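Local coordinates for protein alanine racemase (Enterococcus faecalis, PDB 3E5P) that belongs to the alanine racemase family, joins an alpha/beta barrel to a C-terminal domain rich in beta strands, and holds bound pyridoxal-5'-phosphate, at residues Arg10-Thr15 / Arg248-Leu253; Asp101-Val106 / Pro126-Leu131; Thr298-Gly303 / Val330-Gly335. The protein carries 1 engineered substitution. All coordinates share one frame; numbering follows the deposited sequence.

Contact 1 of 3, residues Arg10-Thr15 / Arg248-Leu253; sequences RLHIDT and RLTSEL
With chi1 at -52°, His12 carries its imidazole beside its own backbone N and leans it toward Thr250, while Leu249, its CG anti to the backbone N (chi1 179°), lowers CD1 on the other side of the sheet, next to Leu11. The histidine meets the threonine with its rim: CE1 sits 3.3 Å from Thr250 CB, which lies in the plane of the ring. Arg10 CG covers one imidazole face near its margin, so the ring is held from an edge and from above. On the side of Leu11 and Leu249 the side chains meet through methyl groups, Leu11 CD2 4.0 Å from Leu249 CD1. The same Leu249 methyl also lies 3.7 Å from Arg10 O.

Between these two layers run antiparallel backbone bonds, in pairs flanking the Leu11-Leu249 position. Arg10 N reaches Thr250 O at 2.7 Å, and Thr250 N returns to Arg10 O at 2.8 Å. His12 N binds Arg248 O at 2.9 Å, answered by Arg248 N to His12 O at 3.0 Å. Strand 10-13, near the start of the chain, is thereby built into the sheet of the C-terminal domain, with strand 368-370 along its other edge.

The polar ends are less tightly matched. Arg10 leads its guanidinium away from the other strand, NH2 bonding Trp5 O, whereas Arg248 NH1 stops obliquely 4.1 Å from His12 ND1. Such a cation would probably disfavour a positive imidazole, but Glu369 of strand 368-370, which His12 also touches, may offset it, leaving the charge of His12 undecided.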
ATOM      1  N   ARG C  10      11.111  -4.444   9.461  1.00 25.92           N
ATOM      2  CA  ARG C  10      10.061  -5.207  10.133  1.00 24.08           C
ATOM      3  C   ARG C  10       9.023  -4.370  10.891  1.00 23.73           C
ATOM      4  O   ARG C  10       9.339  -3.299  11.413  1.00 24.10           O
ATOM      5  CB  ARG C  10      10.723  -6.200  11.096  1.00 22.03           C
ATOM      6  CG  ARG C  10       9.863  -7.386  11.461  1.00 24.89           C
ATOM      7  CD  ARG C  10      10.584  -8.707  11.177  1.00 21.50           C
ATOM      8  NE  ARG C  10      11.162  -8.735   9.842  1.00 23.75           N
ATOM      9  CZ  ARG C  10      11.903  -9.729   9.370  1.00 24.81           C
ATOM     10  NH1 ARG C  10      12.154 -10.786  10.121  1.00 24.35           N
ATOM     11  NH2 ARG C  10      12.410  -9.657   8.152  1.00 28.38           N
ATOM     12  N   LEU C  11       7.790  -4.873  10.939  1.00 23.61           N
ATOM     13  CA  LEU C  11       6.680  -4.230  11.640  1.00 24.60           C
ATOM     14  C   LEU C  11       6.380  -5.018  12.920  1.00 24.64           C
ATOM     15  O   LEU C  11       5.978  -6.173  12.855  1.00 25.40           O
ATOM     16  CB  LEU C  11       5.421  -4.219  10.758  1.00 25.98           C
ATOM     17  CG  LEU C  11       5.161  -3.092   9.744  1.00 26.28           C
ATOM     18  CD1 LEU C  11       4.162  -3.550   8.717  1.00 22.94           C
ATOM     19  CD2 LEU C  11       4.644  -1.858  10.453  1.00 26.82           C
ATOM     20  N   HIS C  12       6.573  -4.410  14.082  1.00 25.66           N
ATOM     21  CA  HIS C  12       6.286  -5.115  15.332  1.00 29.06           C
ATOM     22  C   HIS C  12       4.943  -4.691  15.908  1.00 28.55           C
ATOM     23  O   HIS C  12       4.716  -3.506  16.183  1.00 28.86           O
ATOM     24  CB  HIS C  12       7.372  -4.843  16.372  1.00 31.69           C
ATOM     25  CG  HIS C  12       8.759  -5.108  15.882  1.00 34.75           C
ATOM     26  ND1 HIS C  12       9.495  -4.168  15.188  1.00 34.81           N
ATOM     27  CD2 HIS C  12       9.543  -6.208  15.979  1.00 34.35           C
ATOM     28  CE1 HIS C  12      10.675  -4.678  14.882  1.00 35.99           C
ATOM     29  NE2 HIS C  12      10.730  -5.914  15.350  1.00 38.05           N
ATOM     30  N   ILE C  13       4.052  -5.660  16.089  1.00 28.07           N
ATOM     31  CA  ILE C  13       2.729  -5.376  16.634  1.00 28.94           C
ATOM     32  C   ILE C  13       2.593  -5.869  18.069  1.00 28.59           C
ATOM     33  O   ILE C  13       2.547  -7.071  18.319  1.00 29.33           O
ATOM     34  CB  ILE C  13       1.602  -6.027  15.788  1.00 28.33           C
ATOM     35  CG1 ILE C  13       1.456  -5.313  14.445  1.00 28.68           C
ATOM     36  CG2 ILE C  13       0.278  -5.917  16.516  1.00 26.41           C
ATOM     37  CD1 ILE C  13       2.684  -5.339  13.602  1.00 32.58           C
ATOM     38  N   ASP C  14       2.535  -4.926  19.004  1.00 29.06           N
ATOM     39  CA  ASP C  14       2.373  -5.224  20.424  1.00 30.09           C
ATOM     40  C   ASP C  14       0.897  -5.558  20.683  1.00 30.23           C
ATOM     41  O   ASP C  14       0.068  -4.664  20.892  1.00 27.29           O
ATOM     42  CB  ASP C  14       2.790  -4.008  21.260  1.00 30.86           C
ATOM     43  CG  ASP C  14       2.468  -4.166  22.731  1.00 32.25           C
ATOM     44  OD1 ASP C  14       1.737  -5.110  23.088  1.00 34.51           O
ATOM     45  OD2 ASP C  14       2.939  -3.334  23.540  1.00 33.65           O
ATOM     46  N   THR C  15       0.593  -6.854  20.674  1.00 31.13           N
ATOM     47  CA  THR C  15      -0.755  -7.362  20.896  1.00 33.70           C
ATOM     48  C   THR C  15      -1.372  -6.912  22.206  1.00 34.49           C
ATOM     49  O   THR C  15      -2.486  -6.389  22.234  1.00 33.37           O
ATOM     50  CB  THR C  15      -0.763  -8.902  20.852  1.00 34.69           C
ATOM     51  OG1 THR C  15      -1.080  -9.337  19.526  1.00 34.93           O
ATOM     52  CG2 THR C  15      -1.771  -9.472  21.834  1.00 35.73           C
ATOM     53  N   ARG C 248       5.022  -0.574  15.714  1.00 29.81           N
ATOM     54  CA  ARG C 248       6.396  -0.067  15.714  1.00 28.60           C
ATOM     55  C   ARG C 248       6.977  -0.471  14.375  1.00 27.36           C
ATOM     56  O   ARG C 248       6.667  -1.540  13.869  1.00 27.47           O
ATOM     57  CB  ARG C 248       7.227  -0.675  16.849  1.00 30.64           C
ATOM     58  CG  ARG C 248       6.772  -0.236  18.229  1.00 34.66           C
ATOM     59  CD  ARG C 248       7.663  -0.768  19.351  1.00 37.46           C
ATOM     60  NE  ARG C 248       8.953  -0.087  19.409  1.00 39.09           N
ATOM     61  CZ  ARG C 248      10.096  -0.626  19.005  1.00 39.30           C
ATOM     62  NH1 ARG C 248      10.100  -1.863  18.514  1.00 40.14           N
ATOM     63  NH2 ARG C 248      11.226   0.068  19.087  1.00 36.66           N
ATOM     64  N   LEU C 249       7.805   0.386  13.791  1.00 26.97           N
ATOM     65  CA  LEU C 249       8.396   0.094  12.490  1.00 27.25           C
ATOM     66  C   LEU C 249       9.908   0.175  12.592  1.00 27.96           C
ATOM     67  O   LEU C 249      10.474   1.235  12.853  1.00 28.58           O
ATOM     68  CB  LEU C 249       7.859   1.079  11.452  1.00 27.27           C
ATOM     69  CG  LEU C 249       8.344   1.007  10.002  1.00 27.96           C
ATOM     70  CD1 LEU C 249       8.238  -0.398   9.446  1.00 26.19           C
ATOM     71  CD2 LEU C 249       7.507   1.969   9.184  1.00 28.53           C
ATOM     72  N   THR C 250      10.555  -0.960  12.369  1.00 27.87           N
ATOM     73  CA  THR C 250      11.997  -1.069  12.491  1.00 28.28           C
ATOM     74  C   THR C 250      12.723  -1.478  11.222  1.00 28.54           C
ATOM     75  O   THR C 250      12.160  -2.157  10.366  1.00 30.70           O
ATOM     76  CB  THR C 250      12.326  -2.093  13.596  1.00 27.29           C
ATOM     77  OG1 THR C 250      11.993  -1.528  14.869  1.00 28.43           O
ATOM     78  CG2 THR C 250      13.775  -2.483  13.576  1.00 29.70           C
ATOM     79  N   SER C 251      13.977  -1.052  11.111  1.00 26.62           N
ATOM     80  CA  SER C 251      14.824  -1.411   9.973  1.00 26.90           C
ATOM     81  C   SER C 251      16.276  -1.336  10.422  1.00 28.44           C
ATOM     82  O   SER C 251      16.545  -1.328  11.623  1.00 30.83           O
ATOM     83  CB  SER C 251      14.598  -0.484   8.778  1.00 24.75           C
ATOM     84  OG  SER C 251      15.158  -1.050   7.602  1.00 18.70           O
ATOM     85  N   GLU C 252      17.210  -1.273   9.482  1.00 29.11           N
ATOM     86  CA  GLU C 252      18.612  -1.228   9.855  1.00 31.60           C
ATOM     87  C   GLU C 252      19.511  -0.691   8.750  1.00 32.17           C
ATOM     88  O   GLU C 252      19.229  -0.873   7.569  1.00 33.32           O
ATOM     89  CB  GLU C 252      19.069  -2.634  10.279  1.00 33.45           C
ATOM     90  CG  GLU C 252      20.283  -3.188   9.528  1.00 38.04           C
ATOM     91  CD  GLU C 252      20.761  -4.549  10.058  1.00 41.68           C
ATOM     92  OE1 GLU C 252      21.810  -5.035   9.573  1.00 41.08           O
ATOM     93  OE2 GLU C 252      20.094  -5.134  10.950  1.00 43.02           O
ATOM     94  N   LEU C 253      20.589  -0.016   9.141  1.00 31.57           N
ATOM     95  CA  LEU C 253      21.541   0.523   8.176  1.00 31.14           C
ATOM     96  C   LEU C 253      22.200  -0.675   7.514  1.00 32.43           C
ATOM     97  O   LEU C 253      22.655  -1.586   8.200  1.00 33.77           O
ATOM     98  CB  LEU C 253      22.618   1.361   8.877  1.00 30.07           C
ATOM     99  CG  LEU C 253      22.217   2.639   9.627  1.00 31.27           C
ATOM    100  CD1 LEU C 253      23.461   3.279  10.234  1.00 27.28           C
ATOM    101  CD2 LEU C 253      21.514   3.623   8.681  1.00 30.41           C
TER

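Contact 2 of 3, residues Asp101-Val106 / Pro126-Leu131; sequences DLSVTV and PLRVHL
Asp101 meets Arg128 at the start of two adjacent parallel strands of the alanine racemase barrel, an eight-stranded beta/alpha (TIM-type) fold; helix 109-116 links them as a beta-alpha-beta crossover. Asp101, of positive phi, is the C-prime residue of the Schellman motif that ends helix 94-99. The Arg128 chain, extended from CG to NE (chi2 171°, chi3 173°), carries its guanidinium along to Asp101. There OD2 stands over one guanidinium face, 2.9 Å from Arg128 NE, the carboxylate plane turned 71° from that of the guanidinium: a salt bridge of charges alone, with no N-H aimed at the oxygen. A water donates to Asp101 O and Ser103 OG and accepts weakly from Arg128 NH1.

Ser103 sets OG 3.3 Å from Arg128 CD, at the guanidinium edge; Glu164 binds both this hydroxyl and His130 NE2. Val104 N binds Arg128 O at 3.0 Å and its O receives His130 N at 2.7 Å; its side chain crosses that of Leu127 at about a right angle, CG2 3.7 Å from Leu127 CD2.

Thr105 brings a CA-H to His130 O, the oxygen that also takes Val106 N at 2.8 Å. Val106 CG2 packs on Val129 CB, and Leu131 runs alongside Val106, its CD2 3.4 Å from Val106 CB.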
ATOM      1  N   ASP C 101     -22.787 -17.640   8.487  1.00 35.59           N
ATOM      2  CA  ASP C 101     -23.655 -16.952   9.447  1.00 35.75           C
ATOM      3  C   ASP C 101     -23.058 -15.590   9.787  1.00 34.92           C
ATOM      4  O   ASP C 101     -22.701 -15.324  10.935  1.00 34.00           O
ATOM      5  CB  ASP C 101     -23.819 -17.777  10.733  1.00 37.05           C
ATOM      6  CG  ASP C 101     -24.830 -17.157  11.706  1.00 39.87           C
ATOM      7  OD1 ASP C 101     -25.067 -17.741  12.793  1.00 41.08           O
ATOM      8  OD2 ASP C 101     -25.395 -16.084  11.385  1.00 41.19           O
ATOM      9  N   LEU C 102     -22.950 -14.741   8.772  1.00 35.03           N
ATOM     10  CA  LEU C 102     -22.397 -13.403   8.915  1.00 34.33           C
ATOM     11  C   LEU C 102     -23.533 -12.411   8.953  1.00 34.12           C
ATOM     12  O   LEU C 102     -24.585 -12.659   8.381  1.00 35.41           O
ATOM     13  CB  LEU C 102     -21.522 -13.080   7.712  1.00 33.80           C
ATOM     14  CG  LEU C 102     -20.472 -14.121   7.370  1.00 30.53           C
ATOM     15  CD1 LEU C 102     -19.741 -13.714   6.108  1.00 30.34           C
ATOM     16  CD2 LEU C 102     -19.530 -14.252   8.533  1.00 30.77           C
ATOM     17  N   SER C 103     -23.315 -11.281   9.609  1.00 34.02           N
ATOM     18  CA  SER C 103     -24.339 -10.245   9.694  1.00 32.61           C
ATOM     19  C   SER C 103     -24.030  -9.142   8.677  1.00 32.70           C
ATOM     20  O   SER C 103     -22.929  -8.587   8.686  1.00 31.55           O
ATOM     21  CB  SER C 103     -24.357  -9.643  11.098  1.00 31.73           C
ATOM     22  OG  SER C 103     -24.392 -10.641  12.092  1.00 27.32           O
ATOM     23  N   VAL C 104     -24.993  -8.818   7.812  1.00 33.36           N
ATOM     24  CA  VAL C 104     -24.790  -7.766   6.803  1.00 34.29           C
ATOM     25  C   VAL C 104     -25.600  -6.507   7.057  1.00 33.08           C
ATOM     26  O   VAL C 104     -26.654  -6.547   7.708  1.00 31.76           O
ATOM     27  CB  VAL C 104     -25.161  -8.228   5.378  1.00 34.67           C
ATOM     28  CG1 VAL C 104     -24.207  -9.287   4.917  1.00 38.57           C
ATOM     29  CG2 VAL C 104     -26.593  -8.729   5.348  1.00 32.47           C
ATOM     30  N   THR C 105     -25.107  -5.388   6.535  1.00 32.23           N
ATOM     31  CA  THR C 105     -25.823  -4.142   6.701  1.00 32.94           C
ATOM     32  C   THR C 105     -26.682  -3.989   5.456  1.00 33.04           C
ATOM     33  O   THR C 105     -26.287  -4.401   4.366  1.00 33.79           O
ATOM     34  CB  THR C 105     -24.868  -2.925   6.857  1.00 31.40           C
ATOM     35  OG1 THR C 105     -24.565  -2.364   5.579  1.00 32.96           O
ATOM     36  CG2 THR C 105     -23.578  -3.352   7.499  1.00 29.97           C
ATOM     37  N   VAL C 106     -27.868  -3.421   5.629  1.00 33.42           N
ATOM     38  CA  VAL C 106     -28.787  -3.211   4.524  1.00 33.37           C
ATOM     39  C   VAL C 106     -29.043  -1.716   4.411  1.00 34.42           C
ATOM     40  O   VAL C 106     -29.200  -1.029   5.424  1.00 34.82           O
ATOM     41  CB  VAL C 106     -30.123  -3.947   4.760  1.00 33.91           C
ATOM     42  CG1 VAL C 106     -31.072  -3.687   3.605  1.00 33.45           C
ATOM     43  CG2 VAL C 106     -29.869  -5.439   4.917  1.00 33.00           C
ATOM     44  N   PRO C 126     -31.878 -18.013   9.403  1.00 32.42           N
ATOM     45  CA  PRO C 126     -32.274 -16.658   9.016  1.00 31.84           C
ATOM     46  C   PRO C 126     -31.053 -15.771   8.777  1.00 31.30           C
ATOM     47  O   PRO C 126     -30.001 -15.982   9.376  1.00 30.97           O
ATOM     48  CB  PRO C 126     -33.130 -16.197  10.197  1.00 29.78           C
ATOM     49  CG  PRO C 126     -32.514 -16.915  11.349  1.00 30.94           C
ATOM     50  CD  PRO C 126     -32.281 -18.302  10.789  1.00 31.52           C
ATOM     51  N   LEU C 127     -31.200 -14.799   7.883  1.00 30.50           N
ATOM     52  CA  LEU C 127     -30.126 -13.870   7.538  1.00 29.81           C
ATOM     53  C   LEU C 127     -30.139 -12.725   8.543  1.00 28.64           C
ATOM     54  O   LEU C 127     -31.150 -12.031   8.677  1.00 27.08           O
ATOM     55  CB  LEU C 127     -30.360 -13.311   6.134  1.00 30.67           C
ATOM     56  CG  LEU C 127     -29.172 -12.809   5.315  1.00 29.94           C
ATOM     57  CD1 LEU C 127     -29.705 -12.042   4.125  1.00 31.17           C
ATOM     58  CD2 LEU C 127     -28.274 -11.933   6.147  1.00 29.84           C
ATOM     59  N   ARG C 128     -29.027 -12.544   9.255  1.00 28.92           N
ATOM     60  CA  ARG C 128     -28.903 -11.473  10.251  1.00 28.21           C
ATOM     61  C   ARG C 128     -28.599 -10.163   9.536  1.00 26.49           C
ATOM     62  O   ARG C 128     -27.502  -9.990   9.004  1.00 25.58           O
ATOM     63  CB  ARG C 128     -27.752 -11.743  11.217  1.00 29.37           C
ATOM     64  CG  ARG C 128     -27.764 -13.062  11.956  1.00 31.40           C
ATOM     65  CD  ARG C 128     -26.435 -13.211  12.678  1.00 33.64           C
ATOM     66  NE  ARG C 128     -26.381 -14.367  13.556  1.00 38.63           N
ATOM     67  CZ  ARG C 128     -25.333 -14.672  14.316  1.00 42.33           C
ATOM     68  NH1 ARG C 128     -24.250 -13.901  14.303  1.00 43.89           N
ATOM     69  NH2 ARG C 128     -25.364 -15.754  15.090  1.00 43.11           N
ATOM     70  N   VAL C 129     -29.553  -9.241   9.537  1.00 24.97           N
ATOM     71  CA  VAL C 129     -29.338  -7.968   8.870  1.00 25.04           C
ATOM     72  C   VAL C 129     -29.393  -6.763   9.805  1.00 24.17           C
ATOM     73  O   VAL C 129     -30.230  -6.693  10.701  1.00 23.18           O
ATOM     74  CB  VAL C 129     -30.369  -7.757   7.735  1.00 25.64           C
ATOM     75  CG1 VAL C 129     -30.675  -9.091   7.065  1.00 27.24           C
ATOM     76  CG2 VAL C 129     -31.637  -7.113   8.281  1.00 25.81           C
ATOM     77  N   HIS C 130     -28.475  -5.825   9.601  1.00 24.60           N
ATOM     78  CA  HIS C 130     -28.445  -4.589  10.385  1.00 24.49           C
ATOM     79  C   HIS C 130     -28.800  -3.486   9.393  1.00 23.42           C
ATOM     80  O   HIS C 130     -28.134  -3.332   8.377  1.00 22.43           O
ATOM     81  CB  HIS C 130     -27.047  -4.311  10.973  1.00 25.17           C
ATOM     82  CG  HIS C 130     -26.656  -5.228  12.091  1.00 25.84           C
ATOM     83  ND1 HIS C 130     -25.996  -4.782  13.220  1.00 26.57           N
ATOM     84  CD2 HIS C 130     -26.807  -6.567  12.247  1.00 25.44           C
ATOM     85  CE1 HIS C 130     -25.760  -5.806  14.021  1.00 26.61           C
ATOM     86  NE2 HIS C 130     -26.242  -6.901  13.455  1.00 26.19           N
ATOM     87  N   LEU C 131     -29.848  -2.732   9.674  1.00 25.77           N
ATOM     88  CA  LEU C 131     -30.258  -1.664   8.769  1.00 26.77           C
ATOM     89  C   LEU C 131     -29.515  -0.377   9.090  1.00 28.08           C
ATOM     90  O   LEU C 131     -29.437   0.035  10.247  1.00 28.23           O
ATOM     91  CB  LEU C 131     -31.767  -1.432   8.881  1.00 26.70           C
ATOM     92  CG  LEU C 131     -32.645  -2.652   8.577  1.00 27.93           C
ATOM     93  CD1 LEU C 131     -34.126  -2.303   8.772  1.00 28.52           C
ATOM     94  CD2 LEU C 131     -32.390  -3.113   7.149  1.00 25.92           C
TER
HETATM   95  O   HOH W   1     -22.514 -12.804  12.588  1.00 23.61           O

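Contact 3 of 3, residues Thr298-Gly303 / Val330-Gly335; sequences TVLVNG and VVTLVG
Leu300 and Thr332 form the anchoring pair of this antiparallel contact, and hydrogen bonding is its first component. Leu300 N donates to Thr332 O at 2.9 Å, and Thr332 N donates back to Leu300 O at 2.7 Å, which makes the two residues a hydrogen-bonded pair. A second, softer donor joins at the same acceptor: Val331 CA brings its hydrogen to Leu300 O, 3.2 Å away. One carbonyl oxygen is thus gripped by a peptide N-H and by the CA-H of the residue before it.

Apolar contact is the second component, and it is divided between the two faces of the sheet. On the face of Leu300 and Thr332, the two side chains cross at their roots, CB of Leu300 lying 3.8 Å from CB of Thr332. Leu300 then runs on with CD1 to 4.1 Å from Thr332 CG2 and 3.8 Å from Gly335 O, reaching over the turned chain. On the other face Val331 CG1, anti to its own backbone N (chi1 -173°), comes to rest 3.7 Å from Val299 CG2. Trp290 touches both Val299 and Leu333.

A third component comes from outside the two segments. Asn342 ND2 bonds Thr298 O and, weakly, Leu333 O, tying the strand beginning at Thr298 to the corner that follows Thr332. Gly335 sits at that corner with backbone angles (phi 131°, psi -173°) that would press a CB against the preceding carbonyl oxygen.

Together these features describe an antiparallel pair within the mixed sheet of the C-terminal domain of an alanine racemase; on the other edge of 330-335, against strand 247-252, the chain has a classic beta bulge, Leu333 and Val334 both facing Leu249.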
ATOM      1  N   THR C 298      12.596  12.601   9.958  1.00 26.34           N
ATOM      2  CA  THR C 298      13.785  12.105  10.634  1.00 25.77           C
ATOM      3  C   THR C 298      13.463  10.810  11.341  1.00 26.34           C
ATOM      4  O   THR C 298      12.424  10.695  11.987  1.00 26.54           O
ATOM      5  CB  THR C 298      14.309  13.110  11.686  1.00 26.92           C
ATOM      6  OG1 THR C 298      13.277  13.375  12.644  1.00 29.96           O
ATOM      7  CG2 THR C 298      14.733  14.407  11.025  1.00 25.42           C
ATOM      8  N   VAL C 299      14.349   9.830  11.202  1.00 25.60           N
ATOM      9  CA  VAL C 299      14.151   8.546  11.852  1.00 27.55           C
ATOM     10  C   VAL C 299      15.195   8.422  12.947  1.00 29.15           C
ATOM     11  O   VAL C 299      16.070   9.280  13.076  1.00 30.59           O
ATOM     12  CB  VAL C 299      14.269   7.365  10.855  1.00 27.58           C
ATOM     13  CG1 VAL C 299      13.118   7.421   9.858  1.00 24.79           C
ATOM     14  CG2 VAL C 299      15.606   7.417  10.125  1.00 30.21           C
ATOM     15  N   LEU C 300      15.105   7.356  13.733  1.00 29.12           N
ATOM     16  CA  LEU C 300      16.019   7.171  14.846  1.00 29.41           C
ATOM     17  C   LEU C 300      17.068   6.079  14.698  1.00 31.40           C
ATOM     18  O   LEU C 300      16.803   5.005  14.140  1.00 30.38           O
ATOM     19  CB  LEU C 300      15.214   6.906  16.113  1.00 29.72           C
ATOM     20  CG  LEU C 300      13.986   7.795  16.285  1.00 29.67           C
ATOM     21  CD1 LEU C 300      13.200   7.356  17.521  1.00 27.68           C
ATOM     22  CD2 LEU C 300      14.433   9.240  16.393  1.00 30.14           C
ATOM     23  N   VAL C 301      18.260   6.394  15.213  1.00 33.10           N
ATOM     24  CA  VAL C 301      19.423   5.504  15.243  1.00 35.24           C
ATOM     25  C   VAL C 301      20.208   5.879  16.500  1.00 35.92           C
ATOM     26  O   VAL C 301      20.510   7.052  16.719  1.00 36.69           O
ATOM     27  CB  VAL C 301      20.332   5.677  14.003  1.00 35.08           C
ATOM     28  CG1 VAL C 301      20.791   7.101  13.901  1.00 37.95           C
ATOM     29  CG2 VAL C 301      21.535   4.765  14.111  1.00 34.21           C
ATOM     30  N   ASN C 302      20.511   4.883  17.329  1.00 37.88           N
ATOM     31  CA  ASN C 302      21.231   5.089  18.582  1.00 38.71           C
ATOM     32  C   ASN C 302      20.681   6.272  19.378  1.00 39.05           C
ATOM     33  O   ASN C 302      21.429   7.058  19.954  1.00 39.02           O
ATOM     34  CB  ASN C 302      22.731   5.267  18.328  1.00 39.26           C
ATOM     35  CG  ASN C 302      23.386   3.996  17.810  1.00 42.16           C
ATOM     36  OD1 ASN C 302      23.089   2.893  18.282  1.00 42.22           O
ATOM     37  ND2 ASN C 302      24.287   4.142  16.840  1.00 43.40           N
ATOM     38  N   GLY C 303      19.359   6.388  19.393  1.00 39.17           N
ATOM     39  CA  GLY C 303      18.706   7.447  20.139  1.00 38.81           C
ATOM     40  C   GLY C 303      18.801   8.846  19.571  1.00 38.82           C
ATOM     41  O   GLY C 303      18.432   9.799  20.249  1.00 39.45           O
ATOM     42  N   VAL C 330      20.185  -0.759  14.555  1.00 34.27           N
ATOM     43  CA  VAL C 330      18.765  -0.683  14.225  1.00 31.47           C
ATOM     44  C   VAL C 330      18.247   0.736  14.011  1.00 30.35           C
ATOM     45  O   VAL C 330      18.550   1.656  14.779  1.00 30.25           O
ATOM     46  CB  VAL C 330      17.908  -1.373  15.311  1.00 31.40           C
ATOM     47  CG1 VAL C 330      18.418  -1.015  16.676  1.00 30.50           C
ATOM     48  CG2 VAL C 330      16.447  -0.942  15.182  1.00 31.01           C
ATOM     49  N   VAL C 331      17.457   0.897  12.954  1.00 28.93           N
ATOM     50  CA  VAL C 331      16.875   2.183  12.613  1.00 27.46           C
ATOM     51  C   VAL C 331      15.400   2.174  12.978  1.00 25.43           C
ATOM     52  O   VAL C 331      14.633   1.380  12.437  1.00 24.65           O
ATOM     53  CB  VAL C 331      17.009   2.471  11.104  1.00 28.31           C
ATOM     54  CG1 VAL C 331      16.554   3.895  10.808  1.00 30.16           C
ATOM     55  CG2 VAL C 331      18.459   2.247  10.651  1.00 29.16           C
ATOM     56  N   THR C 332      15.003   3.053  13.896  1.00 24.03           N
ATOM     57  CA  THR C 332      13.605   3.127  14.315  1.00 24.89           C
ATOM     58  C   THR C 332      12.840   4.154  13.495  1.00 24.59           C
ATOM     59  O   THR C 332      13.015   5.363  13.666  1.00 23.39           O
ATOM     60  CB  THR C 332      13.469   3.503  15.818  1.00 24.46           C
ATOM     61  OG1 THR C 332      14.025   2.460  16.619  1.00 28.11           O
ATOM     62  CG2 THR C 332      12.004   3.684  16.209  1.00 23.25           C
ATOM     63  N   LEU C 333      11.985   3.667  12.608  1.00 25.09           N
ATOM     64  CA  LEU C 333      11.191   4.550  11.771  1.00 27.06           C
ATOM     65  C   LEU C 333       9.998   5.086  12.562  1.00 26.58           C
ATOM     66  O   LEU C 333       9.705   6.280  12.541  1.00 25.19           O
ATOM     67  CB  LEU C 333      10.729   3.784  10.538  1.00 27.05           C
ATOM     68  CG  LEU C 333      11.905   3.271   9.694  1.00 26.59           C
ATOM     69  CD1 LEU C 333      11.396   2.290   8.647  1.00 30.21           C
ATOM     70  CD2 LEU C 333      12.605   4.428   9.019  1.00 26.08           C
ATOM     71  N   VAL C 334       9.325   4.184  13.265  1.00 27.54           N
ATOM     72  CA  VAL C 334       8.173   4.514  14.096  1.00 27.15           C
ATOM     73  C   VAL C 334       8.405   3.799  15.422  1.00 28.75           C
ATOM     74  O   VAL C 334       8.709   2.606  15.436  1.00 29.82           O
ATOM     75  CB  VAL C 334       6.854   3.993  13.466  1.00 26.44           C
ATOM     76  CG1 VAL C 334       5.681   4.242  14.414  1.00 24.61           C
ATOM     77  CG2 VAL C 334       6.618   4.668  12.121  1.00 21.89           C
ATOM     78  N   GLY C 335       8.271   4.518  16.528  1.00 30.48           N
ATOM     79  CA  GLY C 335       8.493   3.914  17.830  1.00 32.58           C
ATOM     80  C   GLY C 335       9.408   4.766  18.692  1.00 33.61           C
ATOM     81  O   GLY C 335       9.760   5.878  18.301  1.00 34.12           O
TER

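How the contacts relate
Contacts 1 and 3 are successive steps across one sheet of the C-terminal domain, their centres about 10 Å apart. Strands 247-252 and 330-332 are neighbours there, and the two contacts are joined by probable hydrogen bonds from Val331 N to Ser251 O at 2.7 Å and from Leu333 N to Leu249 O at 2.9 Å. Contact 2 belongs to the barrel on the opposite side of the chain's centre; its centre is about 37 Å from that of contact 1 and about 45 Å from that of contact 3. Within contact 2, the side chain of Thr105 is about 8 Å from bound pyridoxal-5'-phosphate.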